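Local coordinates for N-acyl-D-glutamate deacylase (Bordetella bronchiseptica, PDB 3GIP), which hydrolyses N-acyl-D-glutamate to D-glutamate and a carboxylate, probably with zinc, as a member of the amidohydrolase superfamily, at residues D280-P285 and R372-L377; R295-D300 and C327-A332; R353-P358 and A392-L397. All blocks are in the same frame, centred on the assembly; numbering follows the deposited sequence.

Contact 1. Residues D280-P285 and R372-L377. With FMT (formic acid), chain D.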
loop_
_atom_site.group_PDB
_atom_site.type_symbol
_atom_site.label_atom_id
_atom_site.label_comp_id
_atom_site.label_asym_id
_atom_site.label_seq_id
_atom_site.Cartn_x
_atom_site.Cartn_y
_atom_site.Cartn_z
ATOM N N ASP A 280 4.414 7.688 1.838
ATOM C CA ASP A 280 3.143 7.248 2.383
ATOM C C ASP A 280 3.322 6.721 3.794
ATOM O O ASP A 280 4.433 6.372 4.209
ATOM C CB ASP A 280 2.481 6.192 1.470
ATOM C CG ASP A 280 3.385 5.002 1.170
ATOM O OD1 ASP A 280 3.604 4.157 2.064
ATOM O OD2 ASP A 280 3.878 4.912 0.023
ATOM N N ILE A 281 2.225 6.705 4.541
ATOM C CA ILE A 281 2.225 6.201 5.908
ATOM C C ILE A 281 0.910 5.497 6.203
ATOM O O ILE A 281 -0.058 5.613 5.447
ATOM C CB ILE A 281 2.351 7.349 6.967
ATOM C CG1 ILE A 281 1.175 8.331 6.849
ATOM C CG2 ILE A 281 3.663 8.078 6.812
ATOM C CD1 ILE A 281 -0.060 7.971 7.686
ATOM N N TYR A 282 0.904 4.738 7.295
ATOM C CA TYR A 282 -0.314 4.122 7.798
ATOM C C TYR A 282 -0.411 4.847 9.144
ATOM O O TYR A 282 0.609 5.162 9.760
ATOM C CB TYR A 282 -0.200 2.592 7.943
ATOM C CG TYR A 282 1.089 2.066 8.514
ATOM C CD1 TYR A 282 1.344 2.116 9.885
ATOM C CD2 TYR A 282 2.055 1.500 7.684
ATOM C CE1 TYR A 282 2.528 1.615 10.414
ATOM C CE2 TYR A 282 3.240 0.998 8.199
ATOM C CZ TYR A 282 3.472 1.058 9.565
ATOM O OH TYR A 282 4.646 0.563 10.076
ATOM N N PRO A 283 -1.633 5.152 9.595
ATOM C CA PRO A 283 -1.858 5.869 10.857
ATOM C C PRO A 283 -1.727 5.102 12.168
ATOM O O PRO A 283 -2.669 5.061 12.954
ATOM C CB PRO A 283 -3.256 6.436 10.659
ATOM C CG PRO A 283 -3.942 5.297 9.955
ATOM C CD PRO A 283 -2.912 4.871 8.919
ATOM N N TYR A 284 -0.552 4.517 12.405
ATOM C CA TYR A 284 -0.289 3.750 13.625
ATOM C C TYR A 284 1.173 3.897 14.032
ATOM O O TYR A 284 2.054 4.022 13.177
ATOM C CB TYR A 284 -0.580 2.263 13.408
ATOM C CG TYR A 284 -1.970 1.947 12.914
ATOM C CD1 TYR A 284 -2.977 1.538 13.791
ATOM C CD2 TYR A 284 -2.273 2.026 11.558
ATOM C CE1 TYR A 284 -4.252 1.208 13.319
ATOM C CE2 TYR A 284 -3.537 1.708 11.079
ATOM C CZ TYR A 284 -4.521 1.296 11.959
ATOM O OH TYR A 284 -5.761 0.953 11.472
ATOM N N PRO A 285 1.453 3.866 15.346
ATOM C CA PRO A 285 2.820 3.997 15.856
ATOM C C PRO A 285 3.540 2.664 16.055
ATOM O O PRO A 285 4.489 2.576 16.829
ATOM C CB PRO A 285 2.615 4.735 17.167
ATOM C CG PRO A 285 1.380 4.077 17.682
ATOM C CD PRO A 285 0.478 4.005 16.446
ATOM N N ARG A 372 -2.892 -13.079 13.345
ATOM C CA ARG A 372 -3.315 -11.965 14.191
ATOM C C ARG A 372 -2.616 -10.741 13.613
ATOM O O ARG A 372 -1.626 -10.251 14.157
ATOM C CB ARG A 372 -2.874 -12.186 15.638
ATOM C CG ARG A 372 -3.336 -11.094 16.590
ATOM C CD ARG A 372 -4.849 -11.072 16.714
ATOM N NE ARG A 372 -5.349 -12.266 17.388
ATOM C CZ ARG A 372 -5.106 -12.557 18.662
ATOM N NH1 ARG A 372 -4.372 -11.739 19.403
ATOM N NH2 ARG A 372 -5.597 -13.667 19.196
ATOM N N PRO A 373 -3.137 -10.224 12.498
ATOM C CA PRO A 373 -2.561 -9.061 11.826
ATOM C C PRO A 373 -2.636 -7.731 12.556
ATOM O O PRO A 373 -3.425 -7.543 13.481
ATOM C CB PRO A 373 -3.345 -9.008 10.524
ATOM C CG PRO A 373 -4.716 -9.408 10.984
ATOM C CD PRO A 373 -4.421 -10.603 11.875
ATOM N N HIS A 374 -1.789 -6.817 12.103
ATOM C CA HIS A 374 -1.759 -5.456 12.606
ATOM C C HIS A 374 -3.079 -4.904 12.051
ATOM O O HIS A 374 -3.417 -5.139 10.886
ATOM C CB HIS A 374 -0.539 -4.747 12.008
ATOM C CG HIS A 374 -0.444 -3.293 12.347
ATOM N ND1 HIS A 374 0.740 -2.693 12.717
ATOM C CD2 HIS A 374 -1.374 -2.311 12.319
ATOM C CE1 HIS A 374 0.533 -1.401 12.902
ATOM N NE2 HIS A 374 -0.739 -1.145 12.666
ATOM N N PRO A 375 -3.852 -4.179 12.877
ATOM C CA PRO A 375 -5.142 -3.607 12.475
ATOM C C PRO A 375 -5.154 -2.696 11.251
ATOM O O PRO A 375 -6.217 -2.434 10.688
ATOM C CB PRO A 375 -5.617 -2.895 13.745
ATOM C CG PRO A 375 -4.336 -2.528 14.425
ATOM C CD PRO A 375 -3.511 -3.777 14.252
ATOM N N ARG A 376 -3.982 -2.224 10.838
ATOM C CA ARG A 376 -3.886 -1.354 9.668
ATOM C C ARG A 376 -4.489 -2.054 8.448
ATOM O O ARG A 376 -4.916 -1.410 7.491
ATOM C CB ARG A 376 -2.422 -0.991 9.405
ATOM C CG ARG A 376 -1.558 -2.168 8.997
ATOM C CD ARG A 376 -0.085 -1.825 9.108
ATOM N NE ARG A 376 0.750 -2.889 8.559
ATOM C CZ ARG A 376 2.065 -2.966 8.720
ATOM N NH1 ARG A 376 2.712 -2.044 9.425
ATOM N NH2 ARG A 376 2.742 -3.961 8.158
ATOM N N LEU A 377 -4.522 -3.380 8.497
ATOM C CA LEU A 377 -5.080 -4.185 7.414
ATOM C C LEU A 377 -6.534 -3.810 7.138
ATOM O O LEU A 377 -6.960 -3.740 5.983
ATOM C CB LEU A 377 -5.003 -5.668 7.792
ATOM C CG LEU A 377 -5.661 -6.684 6.855
ATOM C CD1 LEU A 377 -4.904 -6.740 5.534
ATOM C CD2 LEU A 377 -5.660 -8.055 7.529
HETATM C C FMT D . 6.282 -1.768 8.302
HETATM O O1 FMT D . 5.417 -2.427 8.826
HETATM O O2 FMT D . 6.200 -0.435 8.317
#
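Y282 lies against the side chain of R376 in the amidohydrolase TIM barrel, where the loop leaving strand 277-281 meets the start of helix 376-391. The arginine runs extended from CG to NE and crosses the tyrosine, with CD 4.1 Å from the ring centroid, above its middle, in a CH-pi contact. Further out, R376 CZ stands 4.5 Å from the centroid of the Y282 ring, a cation-pi contact; the guanidinium is tilted 50° against the ring rather than lying flat on it. The same CD also sits over the centre of the H374 ring. Y284 completes an aromatic cluster: H374 points an edge at one of its faces in a T-shaped pair, with centroids 4.8 Å apart and planes at 89°. R376 CB approaches Y284 CE2 to 3.4 Å, while P375 CG lies 3.9 Å from CE1 on the other flank of the ring. All five touching side chains are buried. The site adjoins the metal centre: the side chain of R376 is about 7 Å from the zinc ion, and D280 accepts from the backbone N of H248, a zinc ligand. A formate, probably from the crystallisation liquor, bridges the pair and is also held by K250 and S288. Its O1 takes a 2.8 Å bond from R376 NH1, and Y282 OH donates to its O2 at 2.6 Å, near the plane of the tyrosine ring.

Contact 2. Residues R295-D300 and C327-A332; sequences RAETID and CDKTTA. With FMT (formic acid), chain E.
A296 and T330 bring the two backbones to within 5.3 Å, CA to CA, where an irregular loop meets the N-terminal end of helix 329-336. That loop joins strands 287-290 and 303-307, the outer strands of a small antiparallel sheet. It turns tightly on itself, and R295 O gathers three donors: T298 N, I299 N and T298 OG1. On the other side D328 is the N-cap of the helix, its OD1 accepting from both the N and the OG1 of T331. A296 directs its methyl into the interface, CB lying 3.6 Å from T330 OG1.

K329 does most of the work across the contact. Its chain bends at chi3 (-71°), which turns CE out of the extended line, and NZ reaches A296 O at 3.0 Å, meeting the oxygen almost head-on to its carbonyl (C=O...N 162°). Two waters accept from NZ as well, and one of them, water 4, donates on to D300 OD1. The direct ion pairs are long, with E297 OE1 at 3.8 Å and D300 OD1 at 3.9 Å from K329 NZ, so this surface salt-bridge network is largely solvent-mediated. E297 bends at chi2 (-59°), turning CD back, and its OE2 lies 3.4 Å from K329 CE. Two waters donate to that OE2; one accepts from K329 N and the other from T330 N. The helix end would be expected to favour the negative charge of this carboxylate, though the nearby D328 would work against that. The CB of R295 points away from the helix; at the far end of its extended chain the guanidinium grips a formate, probably from the crystallisation liquor, edge-on: NH1 binds O1 at 2.7 Å and NH2 binds O2 at 2.9 Å.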
loop_
_atom_site.group_PDB
_atom_site.type_symbol
_atom_site.label_atom_id
_atom_site.label_comp_id
_atom_site.label_asym_id
_atom_site.label_seq_id
_atom_site.Cartn_x
_atom_site.Cartn_y
_atom_site.Cartn_z
ATOM N N ARG A 295 16.180 -7.923 17.103
ATOM C CA ARG A 295 15.424 -6.861 17.769
ATOM C C ARG A 295 14.919 -7.307 19.139
ATOM O O ARG A 295 14.352 -6.511 19.890
ATOM C CB ARG A 295 14.223 -6.443 16.914
ATOM C CG ARG A 295 14.578 -5.798 15.585
ATOM C CD ARG A 295 13.317 -5.422 14.830
ATOM N NE ARG A 295 13.596 -4.783 13.547
ATOM C CZ ARG A 295 12.657 -4.306 12.737
ATOM N NH1 ARG A 295 11.379 -4.394 13.079
ATOM N NH2 ARG A 295 12.992 -3.739 11.584
ATOM N N ALA A 296 15.134 -8.579 19.463
ATOM C CA ALA A 296 14.674 -9.145 20.728
ATOM C C ALA A 296 15.066 -8.342 21.964
ATOM O O ALA A 296 14.296 -8.263 22.926
ATOM C CB ALA A 296 15.176 -10.581 20.864
ATOM N N GLU A 297 16.255 -7.746 21.944
ATOM C CA GLU A 297 16.724 -6.969 23.086
ATOM C C GLU A 297 16.800 -5.467 22.819
ATOM O O GLU A 297 17.417 -4.733 23.591
ATOM C CB GLU A 297 18.105 -7.461 23.531
ATOM C CG GLU A 297 18.160 -8.901 24.038
ATOM C CD GLU A 297 17.261 -9.151 25.236
ATOM O OE1 GLU A 297 16.982 -8.197 25.995
ATOM O OE2 GLU A 297 16.846 -10.312 25.430
ATOM N N THR A 298 16.188 -5.006 21.734
ATOM C CA THR A 298 16.216 -3.579 21.423
ATOM C C THR A 298 14.825 -2.953 21.434
ATOM O O THR A 298 14.688 -1.741 21.593
ATOM C CB THR A 298 16.879 -3.299 20.051
ATOM O OG1 THR A 298 16.138 -3.945 19.012
ATOM C CG2 THR A 298 18.317 -3.807 20.039
ATOM N N ILE A 299 13.796 -3.778 21.272
ATOM C CA ILE A 299 12.421 -3.290 21.277
ATOM C C ILE A 299 11.582 -4.144 22.214
ATOM O O ILE A 299 11.577 -5.370 22.104
ATOM C CB ILE A 299 11.793 -3.346 19.859
ATOM C CG1 ILE A 299 12.597 -2.469 18.893
ATOM C CG2 ILE A 299 10.337 -2.892 19.914
ATOM C CD1 ILE A 299 12.079 -2.490 17.458
ATOM N N ASP A 300 10.882 -3.499 23.146
ATOM C CA ASP A 300 10.025 -4.219 24.077
ATOM C C ASP A 300 8.644 -4.436 23.466
ATOM O O ASP A 300 8.279 -3.805 22.470
ATOM C CB ASP A 300 9.876 -3.457 25.399
ATOM C CG ASP A 300 11.118 -3.534 26.270
ATOM O OD1 ASP A 300 11.911 -4.488 26.117
ATOM O OD2 ASP A 300 11.288 -2.643 27.130
ATOM N N CYS A 327 14.009 -19.508 28.438
ATOM C CA CYS A 327 15.149 -19.141 27.598
ATOM C C CYS A 327 15.123 -17.632 27.372
ATOM O O CYS A 327 14.163 -16.964 27.770
ATOM C CB CYS A 327 15.082 -19.867 26.249
ATOM S SG CYS A 327 13.655 -19.427 25.221
ATOM N N ASP A 328 16.168 -17.083 26.756
ATOM C CA ASP A 328 16.185 -15.645 26.504
ATOM C C ASP A 328 15.315 -15.322 25.292
ATOM O O ASP A 328 14.918 -16.219 24.550
ATOM C CB ASP A 328 17.620 -15.125 26.307
ATOM C CG ASP A 328 18.361 -15.833 25.193
ATOM O OD1 ASP A 328 17.837 -15.898 24.066
ATOM O OD2 ASP A 328 19.488 -16.312 25.445
ATOM N N LYS A 329 15.005 -14.045 25.101
ATOM C CA LYS A 329 14.149 -13.637 23.996
ATOM C C LYS A 329 14.696 -13.915 22.604
ATOM O O LYS A 329 13.935 -14.252 21.699
ATOM C CB LYS A 329 13.796 -12.154 24.129
ATOM C CG LYS A 329 12.805 -11.872 25.251
ATOM C CD LYS A 329 12.423 -10.402 25.313
ATOM C CE LYS A 329 13.571 -9.543 25.814
ATOM N NZ LYS A 329 13.219 -8.094 25.770
ATOM N N THR A 330 16.004 -13.771 22.420
ATOM C CA THR A 330 16.593 -14.019 21.112
ATOM C C THR A 330 16.422 -15.489 20.748
ATOM O O THR A 330 16.099 -15.823 19.606
ATOM C CB THR A 330 18.087 -13.653 21.093
ATOM O OG1 THR A 330 18.247 -12.289 21.500
ATOM C CG2 THR A 330 18.649 -13.816 19.689
ATOM N N THR A 331 16.633 -16.364 21.726
ATOM C CA THR A 331 16.485 -17.798 21.517
ATOM C C THR A 331 15.030 -18.125 21.200
ATOM O O THR A 331 14.746 -18.911 20.301
ATOM C CB THR A 331 16.922 -18.582 22.767
ATOM O OG1 THR A 331 18.328 -18.387 22.972
ATOM C CG2 THR A 331 16.637 -20.071 22.607
ATOM N N ALA A 332 14.110 -17.519 21.942
ATOM C CA ALA A 332 12.693 -17.759 21.711
ATOM C C ALA A 332 12.315 -17.307 20.303
ATOM O O ALA A 332 11.574 -17.994 19.603
ATOM C CB ALA A 332 11.853 -17.012 22.746
HETATM C C FMT E . 9.707 -2.657 10.452
HETATM O O1 FMT E . 9.512 -3.081 11.564
HETATM O O2 FMT E . 10.863 -2.926 9.834
HETATM O O HOH W 1 15.864 -12.124 27.171
HETATM O O HOH W 2 18.066 -12.358 24.215
HETATM O O HOH W 3 13.761 -5.467 24.332
HETATM O O HOH W 4 13.605 -5.858 27.787
#

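Contact 3. Residues R353-P358 and A392-L397; sequences RIFQHP and ARLMTL
F355, near the C-terminal end of helix 348-356, meets L394 and M395 of the loop that joins helices 376-391 and 397-404. Its CB points toward that loop, and CG is anti to the backbone N (chi1 176°). M395 crosses it at about a right angle: CE comes to 3.4 Å from F355 CE2, and SD stands 4.6 Å from the ring centroid, oblique to the ring. L394 CD1 approaches the ring edge more loosely, 4.4 Å from F355 CD2. V384 and Y388 of helix 376-391 touch the same phenyl group.

Next along the chain, Q356 supplies the polar link. Its chi2 near 180° carries CD outward, and the amide is turned so that NE2 reaches L394 O at 3.1 Å in a nearly straight bond (165°). The donor lies in the carbonyl plane on a lone pair and the oxygen close to the amide plane, yet the two planes are nearly perpendicular. L394, crossing Q356 at about a right angle, brings CD2 to 3.8 Å from the same NE2. The backbone oxygens of F355 and Q356 are each held by R403, from helix 397-404.

H357 then turns away from the loop, and its NE2 bonds to D268 of helix 260-272. With its Met-aromatic contact and one side-chain amide hydrogen bond, the arrangement fastens a helix end to an inter-helix loop in the outer helical layer of a TIM barrel.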
loop_
_atom_site.group_PDB
_atom_site.type_symbol
_atom_site.label_atom_id
_atom_site.label_comp_id
_atom_site.label_asym_id
_atom_site.label_seq_id
_atom_site.Cartn_x
_atom_site.Cartn_y
_atom_site.Cartn_z
ATOM N N ARG A 353 2.855 14.133 11.898
ATOM C CA ARG A 353 3.589 15.193 11.208
ATOM C C ARG A 353 4.012 14.747 9.812
ATOM O O ARG A 353 3.993 15.534 8.864
ATOM C CB ARG A 353 4.839 15.605 11.992
ATOM C CG ARG A 353 4.567 16.320 13.301
ATOM C CD ARG A 353 5.807 17.087 13.755
ATOM N NE ARG A 353 6.956 16.218 14.012
ATOM C CZ ARG A 353 7.133 15.515 15.129
ATOM N NH1 ARG A 353 6.236 15.576 16.102
ATOM N NH2 ARG A 353 8.207 14.749 15.276
ATOM N N ILE A 354 4.408 13.485 9.695
ATOM C CA ILE A 354 4.828 12.949 8.408
ATOM C C ILE A 354 3.633 12.945 7.460
ATOM O O ILE A 354 3.761 13.318 6.293
ATOM C CB ILE A 354 5.387 11.518 8.561
ATOM C CG1 ILE A 354 6.681 11.569 9.375
ATOM C CG2 ILE A 354 5.648 10.901 7.183
ATOM C CD1 ILE A 354 7.232 10.208 9.748
ATOM N N PHE A 355 2.470 12.545 7.966
ATOM C CA PHE A 355 1.272 12.520 7.140
ATOM C C PHE A 355 0.941 13.916 6.618
ATOM O O PHE A 355 0.424 14.067 5.514
ATOM C CB PHE A 355 0.073 11.977 7.923
ATOM C CG PHE A 355 -1.216 12.025 7.151
ATOM C CD1 PHE A 355 -1.320 11.390 5.915
ATOM C CD2 PHE A 355 -2.310 12.739 7.631
ATOM C CE1 PHE A 355 -2.494 11.470 5.167
ATOM C CE2 PHE A 355 -3.489 12.822 6.889
ATOM C CZ PHE A 355 -3.578 12.188 5.656
ATOM N N GLN A 356 1.241 14.939 7.410
ATOM C CA GLN A 356 0.955 16.305 6.993
ATOM C C GLN A 356 1.817 16.775 5.828
ATOM O O GLN A 356 1.486 17.763 5.174
ATOM C CB GLN A 356 1.112 17.261 8.176
ATOM C CG GLN A 356 0.001 17.124 9.195
ATOM C CD GLN A 356 0.150 18.093 10.349
ATOM O OE1 GLN A 356 1.168 18.098 11.037
ATOM N NE2 GLN A 356 -0.869 18.918 10.566
ATOM N N HIS A 357 2.920 16.082 5.560
ATOM C CA HIS A 357 3.772 16.492 4.452
ATOM C C HIS A 357 2.927 16.504 3.178
ATOM O O HIS A 357 2.157 15.578 2.930
ATOM C CB HIS A 357 4.958 15.539 4.296
ATOM C CG HIS A 357 5.941 15.978 3.257
ATOM N ND1 HIS A 357 5.702 15.845 1.905
ATOM C CD2 HIS A 357 7.130 16.617 3.369
ATOM C CE1 HIS A 357 6.699 16.386 1.230
ATOM N NE2 HIS A 357 7.578 16.863 2.094
ATOM N N PRO A 358 3.065 17.557 2.354
ATOM C CA PRO A 358 2.307 17.705 1.107
ATOM C C PRO A 358 2.312 16.526 0.137
ATOM O O PRO A 358 1.368 16.358 -0.638
ATOM C CB PRO A 358 2.917 18.960 0.480
ATOM C CG PRO A 358 3.327 19.768 1.672
ATOM C CD PRO A 358 3.957 18.714 2.559
ATOM N N ALA A 392 -8.184 14.873 15.238
ATOM C CA ALA A 392 -6.993 15.704 15.396
ATOM C C ALA A 392 -6.950 16.965 14.535
ATOM O O ALA A 392 -6.129 17.854 14.777
ATOM C CB ALA A 392 -5.748 14.861 15.133
ATOM N N ARG A 393 -7.817 17.035 13.530
ATOM C CA ARG A 393 -7.871 18.185 12.630
ATOM C C ARG A 393 -6.512 18.505 12.010
ATOM O O ARG A 393 -6.126 19.670 11.904
ATOM C CB ARG A 393 -8.401 19.412 13.378
ATOM C CG ARG A 393 -9.818 19.234 13.897
ATOM C CD ARG A 393 -10.753 18.891 12.752
ATOM N NE ARG A 393 -12.118 18.626 13.195
ATOM C CZ ARG A 393 -13.087 18.196 12.395
ATOM N NH1 ARG A 393 -12.841 17.979 11.108
ATOM N NH2 ARG A 393 -14.300 17.983 12.878
ATOM N N LEU A 394 -5.792 17.467 11.590
ATOM C CA LEU A 394 -4.475 17.647 10.983
ATOM C C LEU A 394 -4.562 18.338 9.629
ATOM O O LEU A 394 -3.609 18.974 9.187
ATOM C CB LEU A 394 -3.771 16.298 10.827
ATOM C CG LEU A 394 -3.405 15.575 12.120
ATOM C CD1 LEU A 394 -2.730 14.253 11.776
ATOM C CD2 LEU A 394 -2.483 16.447 12.961
ATOM N N MET A 395 -5.702 18.181 8.965
ATOM C CA MET A 395 -5.967 18.813 7.676
ATOM C C MET A 395 -7.469 18.697 7.450
ATOM O O MET A 395 -8.159 18.035 8.223
ATOM C CB MET A 395 -5.186 18.129 6.539
ATOM C CG MET A 395 -5.534 16.670 6.288
ATOM S SD MET A 395 -4.505 15.956 4.970
ATOM C CE MET A 395 -2.901 15.934 5.776
ATOM N N THR A 396 -7.988 19.347 6.417
ATOM C CA THR A 396 -9.418 19.267 6.163
ATOM C C THR A 396 -9.749 17.952 5.488
ATOM O O THR A 396 -8.861 17.257 4.991
ATOM C CB THR A 396 -9.905 20.395 5.239
ATOM O OG1 THR A 396 -9.296 20.250 3.952
ATOM C CG2 THR A 396 -9.546 21.751 5.822
ATOM N N LEU A 397 -11.031 17.612 5.479
ATOM C CA LEU A 397 -11.471 16.383 4.843
ATOM C C LEU A 397 -11.143 16.465 3.349
ATOM O O LEU A 397 -10.717 15.479 2.742
ATOM C CB LEU A 397 -12.975 16.194 5.061
ATOM C CG LEU A 397 -13.585 14.881 4.564
ATOM C CD1 LEU A 397 -12.846 13.697 5.180
ATOM C CD2 LEU A 397 -15.061 14.838 4.937
#

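Contacts 1 and 3 share the barrel and touch: I281 CG2, from the strand end of contact 1, packs on I354 CG2 of contact 3 at 3.5 Å. Both also use helix 376-391, contact 1 at its start beside the zinc site and contact 3 in the loop beyond its end, their centres about 17 Å apart. Contact 2 lies in the segment of chain between the two halves of contact 1, yet sits at the surface about 23 Å from it, centre to centre. The chemistry follows the setting: buried aromatic rings and an arginine in contact 1, apolar side chains with one side-chain amide hydrogen bond in partly buried contact 3, water-bridged charges in contact 2.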